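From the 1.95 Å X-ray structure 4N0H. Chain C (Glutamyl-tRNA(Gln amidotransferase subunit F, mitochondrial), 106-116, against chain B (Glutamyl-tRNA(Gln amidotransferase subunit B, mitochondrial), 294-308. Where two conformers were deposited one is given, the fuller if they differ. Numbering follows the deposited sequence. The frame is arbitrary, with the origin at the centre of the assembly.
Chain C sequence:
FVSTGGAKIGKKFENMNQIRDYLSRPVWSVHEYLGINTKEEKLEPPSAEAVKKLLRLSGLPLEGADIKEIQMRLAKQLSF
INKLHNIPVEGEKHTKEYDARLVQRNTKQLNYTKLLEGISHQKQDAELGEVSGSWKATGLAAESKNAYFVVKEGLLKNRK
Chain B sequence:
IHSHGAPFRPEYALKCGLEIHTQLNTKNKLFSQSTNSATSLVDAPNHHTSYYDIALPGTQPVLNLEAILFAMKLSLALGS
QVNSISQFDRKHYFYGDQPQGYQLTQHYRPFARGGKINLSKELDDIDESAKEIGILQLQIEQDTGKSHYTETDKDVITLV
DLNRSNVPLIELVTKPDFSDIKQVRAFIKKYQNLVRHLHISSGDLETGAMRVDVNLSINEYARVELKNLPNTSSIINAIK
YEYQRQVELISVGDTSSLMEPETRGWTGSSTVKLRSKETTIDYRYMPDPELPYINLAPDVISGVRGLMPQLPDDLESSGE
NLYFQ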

ATOM      1  N   ASN C 106       6.543  11.352 -18.794  1.00 94.58           N
ATOM      2  CA  ASN C 106       6.452  10.603 -20.042  1.00 93.97           C
ATOM      3  C   ASN C 106       5.736   9.267 -19.869  1.00 93.86           C
ATOM      4  O   ASN C 106       6.185   8.241 -20.383  1.00 92.01           O
ATOM      5  CB  ASN C 106       7.844  10.383 -20.640  1.00 92.88           C
ATOM      6  N   THR C 107       4.621   9.284 -19.144  1.00 94.08           N
ATOM      7  CA  THR C 107       3.827   8.074 -18.948  1.00 91.66           C
ATOM      8  C   THR C 107       2.462   8.172 -19.628  1.00 86.33           C
ATOM      9  O   THR C 107       2.150   9.166 -20.285  1.00 86.25           O
ATOM     10  CB  THR C 107       3.646   7.737 -17.453  1.00 92.43           C
ATOM     11  OG1 THR C 107       2.920   6.508 -17.324  1.00 92.21           O
ATOM     12  CG2 THR C 107       2.893   8.848 -16.734  1.00 91.94           C
ATOM     13  N   LYS C 108       1.654   7.129 -19.456  1.00 81.10           N
ATOM     14  CA  LYS C 108       0.369   7.004 -20.139  1.00 74.17           C
ATOM     15  C   LYS C 108      -0.635   8.085 -19.720  1.00 66.10           C
ATOM     16  O   LYS C 108      -1.172   8.057 -18.611  1.00 66.17           O
ATOM     17  CB  LYS C 108      -0.216   5.612 -19.889  1.00 73.33           C
ATOM     18  CG  LYS C 108      -1.301   5.195 -20.864  1.00 75.73           C
ATOM     19  CD  LYS C 108      -2.640   5.028 -20.166  1.00 78.01           C
ATOM     20  CE  LYS C 108      -3.597   4.210 -21.014  1.00 80.09           C
ATOM     21  NZ  LYS C 108      -3.674   4.719 -22.412  1.00 81.93           N
ATOM     22  N   GLN C 109      -0.883   9.032 -20.621  1.00 54.48           N
ATOM     23  CA  GLN C 109      -1.836  10.101 -20.354  1.00 49.43           C
ATOM     24  C   GLN C 109      -3.275   9.657 -20.595  1.00 46.55           C
ATOM     25  O   GLN C 109      -3.567   8.979 -21.581  1.00 48.70           O
ATOM     26  CB  GLN C 109      -1.532  11.333 -21.216  1.00 50.08           C
ATOM     27  CG  GLN C 109      -0.292  12.107 -20.798  1.00 50.27           C
ATOM     28  CD  GLN C 109      -0.128  13.406 -21.569  1.00 50.76           C
ATOM     29  OE1 GLN C 109      -0.352  13.459 -22.781  1.00 53.63           O
ATOM     30  NE2 GLN C 109       0.257  14.465 -20.865  1.00 46.17           N
ATOM     31  N   LEU C 110      -4.169  10.044 -19.690  1.00 38.83           N
ATOM     32  CA  LEU C 110      -5.601   9.865 -19.904  1.00 32.66           C
ATOM     33  C   LEU C 110      -6.103  10.964 -20.833  1.00 30.81           C
ATOM     34  O   LEU C 110      -6.042  12.142 -20.484  1.00 32.68           O
ATOM     35  CB  LEU C 110      -6.357   9.933 -18.573  1.00 33.23           C
ATOM     36  CG  LEU C 110      -7.881   9.798 -18.646  1.00 36.77           C
ATOM     37  CD1 LEU C 110      -8.286   8.356 -18.901  1.00 39.43           C
ATOM     38  CD2 LEU C 110      -8.516  10.306 -17.368  1.00 40.16           C
ATOM     39  N   ASN C 111      -6.583  10.590 -22.016  1.00 29.46           N
ATOM     40  CA  ASN C 111      -7.117  11.580 -22.943  1.00 33.44           C
ATOM     41  C   ASN C 111      -8.632  11.717 -22.851  1.00 35.83           C
ATOM     42  O   ASN C 111      -9.281  11.025 -22.066  1.00 30.96           O
ATOM     43  CB  ASN C 111      -6.653  11.344 -24.393  1.00 36.19           C
ATOM     44  CG  ASN C 111      -7.040   9.974 -24.938  1.00 45.64           C
ATOM     45  OD1 ASN C 111      -6.215   9.294 -25.547  1.00 53.88           O
ATOM     46  ND2 ASN C 111      -8.292   9.572 -24.742  1.00 42.85           N
ATOM     47  N   TYR C 112      -9.187  12.599 -23.676  1.00 36.75           N
ATOM     48  CA  TYR C 112     -10.590  12.970 -23.568  1.00 35.74           C
ATOM     49  C   TYR C 112     -11.567  11.819 -23.809  1.00 40.73           C
ATOM     50  O   TYR C 112     -12.470  11.601 -23.002  1.00 41.41           O
ATOM     51  CB  TYR C 112     -10.912  14.151 -24.490  1.00 36.81           C
ATOM     52  CG  TYR C 112     -12.318  14.678 -24.317  1.00 36.60           C
ATOM     53  CD1 TYR C 112     -13.251  14.572 -25.340  1.00 39.01           C
ATOM     54  CD2 TYR C 112     -12.718  15.267 -23.123  1.00 33.48           C
ATOM     55  CE1 TYR C 112     -14.538  15.048 -25.183  1.00 40.40           C
ATOM     56  CE2 TYR C 112     -14.005  15.741 -22.955  1.00 34.83           C
ATOM     57  CZ  TYR C 112     -14.908  15.631 -23.988  1.00 39.68           C
ATOM     58  OH  TYR C 112     -16.190  16.103 -23.830  1.00 44.06           O
ATOM     59  N   THR C 113     -11.401  11.088 -24.909  1.00 41.99           N
ATOM     60  CA  THR C 113     -12.322   9.996 -25.212  1.00 44.04           C
ATOM     61  C   THR C 113     -12.247   8.895 -24.157  1.00 40.86           C
ATOM     62  O   THR C 113     -13.267   8.329 -23.776  1.00 44.63           O
ATOM     63  CB  THR C 113     -12.097   9.388 -26.617  1.00 52.56           C
ATOM     64  OG1 THR C 113     -10.923   8.570 -26.612  1.00 58.60           O
ATOM     65  CG2 THR C 113     -11.962  10.481 -27.666  1.00 53.11           C
ATOM     66  N   LYS C 114     -11.039   8.605 -23.684  1.00 40.66           N
ATOM     67  CA  LYS C 114     -10.852   7.618 -22.624  1.00 41.53           C
ATOM     68  C   LYS C 114     -11.477   8.080 -21.313  1.00 39.94           C
ATOM     69  O   LYS C 114     -12.028   7.270 -20.565  1.00 37.48           O
ATOM     70  CB  LYS C 114      -9.369   7.304 -22.423  1.00 45.23           C
ATOM     71  CG  LYS C 114      -8.747   6.571 -23.595  1.00 52.02           C
ATOM     72  CD  LYS C 114      -9.611   5.393 -24.009  1.00 58.87           C
ATOM     73  CE  LYS C 114      -9.126   4.780 -25.309  1.00 62.28           C
ATOM     74  NZ  LYS C 114      -9.917   3.572 -25.673  1.00 62.67           N
ATOM     75  N   LEU C 115     -11.386   9.381 -21.041  1.00 36.62           N
ATOM     76  CA  LEU C 115     -12.046   9.981 -19.886  1.00 33.93           C
ATOM     77  C   LEU C 115     -13.541   9.691 -19.947  1.00 34.84           C
ATOM     78  O   LEU C 115     -14.122   9.179 -18.992  1.00 32.75           O
ATOM     79  CB  LEU C 115     -11.820  11.495 -19.871  1.00 34.85           C
ATOM     80  CG  LEU C 115     -11.857  12.289 -18.557  1.00 40.49           C
ATOM     81  CD1 LEU C 115     -12.577  13.624 -18.741  1.00 37.90           C
ATOM     82  CD2 LEU C 115     -12.441  11.509 -17.387  1.00 39.81           C
ATOM     83  N   LEU C 116     -14.151  10.013 -21.083  1.00 36.94           N
ATOM     84  CA  LEU C 116     -15.590   9.862 -21.268  1.00 39.95           C
ATOM     85  C   LEU C 116     -16.024   8.405 -21.418  1.00 40.52           C
ATOM     86  O   LEU C 116     -17.123   8.038 -21.004  1.00 40.31           O
ATOM     87  CB  LEU C 116     -16.060  10.679 -22.473  1.00 43.60           C
ATOM     88  CG  LEU C 116     -16.615  12.077 -22.182  1.00 45.57           C
ATOM     89  CD1 LEU C 116     -15.722  12.845 -21.234  1.00 46.72           C
ATOM     90  CD2 LEU C 116     -16.812  12.849 -23.475  1.00 47.90           C
TER
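Chain B 294-308: INLAPDVISGVRGLM

Chain B approaches as an extended segment, Asn B295 to Ala B297, that leads into a helix containing Asp B299 to Arg B305. Its extended part runs alongside Gln C109 to Asn C111 in the same direction, with Gln C109 CA 5.0 Å from Asn B295 CA, and Leu C110 CA 4.9 Å from Leu B296 CA. Leu C110 and Leu B296 form a single bridge, and Leu C110 satisfies both of its backbone groups across it: its N donates to Asn B295 O at 2.8 Å, and its O accepts from Ala B297 N at 2.9 Å in a nearly straight bond. The same carbonyls also receive CA-H contacts, Gln C109 CA to Asn B295 O at 3.2 Å and Leu B296 CA to Leu C110 O at 3.5 Å. Leu C110 CD2 and Leu B296 CD2 add an apolar contact at 3.8 Å. Away from that contact, Gln C109 NE2 gives a weak hydrogen bond to Asn B295 OD1 at 3.3 Å.

The first turn of the chain C helix has backbone NH groups without an acceptor within the helix. Asp B299 supplies one: Tyr C112 N donates to Asp B299 OD2 at 3.0 Å. Asp B299 OD1 accepts from a water O at 2.8 Å, and that water O accepts weakly from Thr C113 N at 3.3 Å. A carboxylate suits this place because it can serve two amides, one directly and one through water.

The helices cross at -65°, their axes 9.2 Å apart at closest approach. Tyr C112 fits among Asp B299, Val B300, Gly B303 and Val B304. Gly B303 CA lies over the Tyr C112 ring face, 3.6 Å from the centroid; a CB there would fall 2.4 Å from Tyr C112 CD2, so glycine makes the close packing possible. Tyr C112 CE2 meets Val B304 CG2 at 3.9 Å, and Leu C115 CD1 reaches Val B300 CG1 at 4.1 Å.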

ATOM      1  N   ILE B 294      -2.626  11.237 -11.625  1.00 30.64           N
ATOM      2  CA  ILE B 294      -3.550  11.831 -12.578  1.00 32.12           C
ATOM      3  C   ILE B 294      -2.708  12.538 -13.636  1.00 31.29           C
ATOM      4  O   ILE B 294      -2.071  13.547 -13.347  1.00 30.86           O
ATOM      5  CB  ILE B 294      -4.495  12.846 -11.900  1.00 35.54           C
ATOM      6  CG1 ILE B 294      -5.449  12.129 -10.942  1.00 37.76           C
ATOM      7  CG2 ILE B 294      -5.289  13.646 -12.939  1.00 34.81           C
ATOM      8  CD1 ILE B 294      -6.401  13.059 -10.227  1.00 35.80           C
ATOM      9  N   ASN B 295      -2.691  11.991 -14.848  1.00 29.90           N
ATOM     10  CA  ASN B 295      -1.903  12.555 -15.942  1.00 32.60           C
ATOM     11  C   ASN B 295      -2.771  12.800 -17.168  1.00 31.49           C
ATOM     12  O   ASN B 295      -2.936  11.919 -18.007  1.00 33.41           O
ATOM     13  CB  ASN B 295      -0.744  11.621 -16.296  1.00 37.53           C
ATOM     14  CG  ASN B 295       0.177  12.202 -17.353  1.00 43.63           C
ATOM     15  OD1 ASN B 295       0.087  13.380 -17.702  1.00 46.96           O
ATOM     16  ND2 ASN B 295       1.077  11.374 -17.865  1.00 47.02           N
ATOM     17  N   LEU B 296      -3.331  14.001 -17.264  1.00 27.91           N
ATOM     18  CA  LEU B 296      -4.303  14.302 -18.306  1.00 26.23           C
ATOM     19  C   LEU B 296      -3.621  14.796 -19.576  1.00 24.79           C
ATOM     20  O   LEU B 296      -2.676  15.581 -19.519  1.00 27.12           O
ATOM     21  CB  LEU B 296      -5.303  15.340 -17.794  1.00 28.68           C
ATOM     22  CG  LEU B 296      -5.950  14.901 -16.474  1.00 29.32           C
ATOM     23  CD1 LEU B 296      -6.741  16.030 -15.841  1.00 32.31           C
ATOM     24  CD2 LEU B 296      -6.830  13.687 -16.702  1.00 25.76           C
ATOM     25  N   ALA B 297      -4.095  14.312 -20.719  1.00 25.32           N
ATOM     26  CA  ALA B 297      -3.578  14.765 -22.004  1.00 28.66           C
ATOM     27  C   ALA B 297      -4.160  16.137 -22.297  1.00 28.07           C
ATOM     28  O   ALA B 297      -5.244  16.466 -21.811  1.00 30.00           O
ATOM     29  CB  ALA B 297      -3.947  13.786 -23.107  1.00 26.65           C
ATOM     30  N   PRO B 298      -3.434  16.952 -23.077  1.00 29.36           N
ATOM     31  CA  PRO B 298      -3.894  18.295 -23.441  1.00 29.31           C
ATOM     32  C   PRO B 298      -5.321  18.337 -24.006  1.00 28.47           C
ATOM     33  O   PRO B 298      -6.006  19.339 -23.809  1.00 31.02           O
ATOM     34  CB  PRO B 298      -2.883  18.746 -24.510  1.00 32.68           C
ATOM     35  CG  PRO B 298      -1.862  17.630 -24.632  1.00 36.22           C
ATOM     36  CD  PRO B 298      -2.024  16.741 -23.446  1.00 32.29           C
ATOM     37  N   ASP B 299      -5.767  17.275 -24.675  1.00 28.71           N
ATOM     38  CA  ASP B 299      -7.088  17.289 -25.305  1.00 31.31           C
ATOM     39  C   ASP B 299      -8.241  17.152 -24.307  1.00 33.48           C
ATOM     40  O   ASP B 299      -9.408  17.287 -24.677  1.00 33.49           O
ATOM     41  CB  ASP B 299      -7.202  16.242 -26.425  1.00 35.49           C
ATOM     42  CG  ASP B 299      -7.179  14.804 -25.913  1.00 41.73           C
ATOM     43  OD1 ASP B 299      -7.120  13.886 -26.759  1.00 44.89           O
ATOM     44  OD2 ASP B 299      -7.221  14.574 -24.684  1.00 37.48           O
ATOM     45  N   VAL B 300      -7.912  16.857 -23.053  1.00 32.02           N
ATOM     46  CA  VAL B 300      -8.925  16.837 -22.004  1.00 27.20           C
ATOM     47  C   VAL B 300      -9.366  18.275 -21.736  1.00 28.16           C
ATOM     48  O   VAL B 300     -10.549  18.546 -21.533  1.00 33.12           O
ATOM     49  CB  VAL B 300      -8.408  16.177 -20.705  1.00 27.66           C
ATOM     50  CG1 VAL B 300      -9.477  16.216 -19.619  1.00 25.10           C
ATOM     51  CG2 VAL B 300      -7.988  14.741 -20.967  1.00 27.32           C
ATOM     52  N   ILE B 301      -8.403  19.194 -21.765  1.00 27.26           N
ATOM     53  CA  ILE B 301      -8.676  20.618 -21.582  1.00 31.75           C
ATOM     54  C   ILE B 301      -9.627  21.162 -22.644  1.00 32.78           C
ATOM     55  O   ILE B 301     -10.668  21.735 -22.322  1.00 35.43           O
ATOM     56  CB  ILE B 301      -7.391  21.449 -21.634  1.00 33.69           C
ATOM     57  CG1 ILE B 301      -6.347  20.891 -20.667  1.00 41.55           C
ATOM     58  CG2 ILE B 301      -7.698  22.904 -21.321  1.00 35.21           C
ATOM     59  CD1 ILE B 301      -6.577  21.285 -19.229  1.00 41.93           C
ATOM     60  N   SER B 302      -9.269  20.987 -23.913  1.00 34.86           N
ATOM     61  CA  SER B 302     -10.121  21.459 -25.003  1.00 38.70           C
ATOM     62  C   SER B 302     -11.445  20.697 -25.065  1.00 36.22           C
ATOM     63  O   SER B 302     -12.480  21.276 -25.373  1.00 36.05           O
ATOM     64  CB  SER B 302      -9.390  21.381 -26.348  1.00 45.97           C
ATOM     65  OG  SER B 302      -8.724  20.136 -26.490  1.00 53.43           O
ATOM     66  N   GLY B 303     -11.407  19.403 -24.763  1.00 38.86           N
ATOM     67  CA  GLY B 303     -12.609  18.584 -24.777  1.00 38.34           C
ATOM     68  C   GLY B 303     -13.660  19.053 -23.787  1.00 34.19           C
ATOM     69  O   GLY B 303     -14.813  19.295 -24.153  1.00 32.03           O
ATOM     70  N   VAL B 304     -13.258  19.187 -22.525  1.00 33.03           N
ATOM     71  CA  VAL B 304     -14.159  19.636 -21.464  1.00 31.14           C
ATOM     72  C   VAL B 304     -14.603  21.085 -21.691  1.00 29.98           C
ATOM     73  O   VAL B 304     -15.712  21.470 -21.317  1.00 31.71           O
ATOM     74  CB  VAL B 304     -13.506  19.454 -20.062  1.00 27.93           C
ATOM     75  CG1 VAL B 304     -14.385  20.024 -18.957  1.00 30.72           C
ATOM     76  CG2 VAL B 304     -13.227  17.979 -19.802  1.00 26.62           C
ATOM     77  N   ARG B 305     -13.737  21.882 -22.310  0.50 31.96           N
ATOM     78  CA  ARG B 305     -14.064  23.275 -22.620  0.50 33.52           C
ATOM     79  C   ARG B 305     -15.327  23.374 -23.468  0.50 36.18           C
ATOM     80  O   ARG B 305     -16.161  24.257 -23.261  0.50 37.34           O
ATOM     81  CB  ARG B 305     -12.900  23.959 -23.342  0.50 32.71           C
ATOM     82  CG  ARG B 305     -12.348  25.173 -22.612  0.50 33.71           C
ATOM     83  CD  ARG B 305     -11.122  25.748 -23.308  0.50 33.07           C
ATOM     84  NE  ARG B 305     -10.368  26.625 -22.414  0.50 31.99           N
ATOM     85  CZ  ARG B 305      -9.048  26.587 -22.270  0.50 32.68           C
ATOM     86  NH1 ARG B 305      -8.330  25.723 -22.969  0.50 36.74           N
ATOM     87  NH2 ARG B 305      -8.443  27.414 -21.429  0.50 33.49           N
ATOM     88  N   GLY B 306     -15.466  22.457 -24.418  1.00 36.78           N
ATOM     89  CA  GLY B 306     -16.618  22.457 -25.302  1.00 42.78           C
ATOM     90  C   GLY B 306     -17.909  22.059 -24.614  1.00 47.84           C
ATOM     91  O   GLY B 306     -18.999  22.350 -25.102  1.00 53.02           O
ATOM     92  N   LEU B 307     -17.788  21.396 -23.471  1.00 45.52           N
ATOM     93  CA  LEU B 307     -18.953  20.890 -22.758  1.00 49.53           C
ATOM     94  C   LEU B 307     -19.384  21.851 -21.637  1.00 48.58           C
ATOM     95  O   LEU B 307     -20.360  21.609 -20.928  1.00 53.17           O
ATOM     96  CB  LEU B 307     -18.685  19.447 -22.286  1.00 52.37           C
ATOM     97  CG  LEU B 307     -18.635  18.874 -20.865  1.00 59.00           C
ATOM     98  CD1 LEU B 307     -18.099  17.439 -20.935  1.00 55.26           C
ATOM     99  CD2 LEU B 307     -17.788  19.683 -19.898  1.00 64.08           C
ATOM    100  N   MET B 308     -18.651  22.952 -21.502  1.00 41.97           N
ATOM    101  CA  MET B 308     -18.960  23.970 -20.504  1.00 37.54           C
ATOM    102  C   MET B 308     -20.227  24.732 -20.867  1.00 40.07           C
ATOM    103  O   MET B 308     -20.471  25.025 -22.039  1.00 39.46           O
ATOM    104  CB  MET B 308     -17.798  24.959 -20.371  1.00 38.76           C
ATOM    105  CG  MET B 308     -16.522  24.355 -19.812  1.00 36.24           C
ATOM    106  SD  MET B 308     -16.660  24.039 -18.045  1.00 38.68           S
ATOM    107  CE  MET B 308     -16.507  25.700 -17.390  1.00 33.58           C
TER
HETATM  108  O   HOH W   1      -9.173  12.043 -27.153  1.00 37.87           O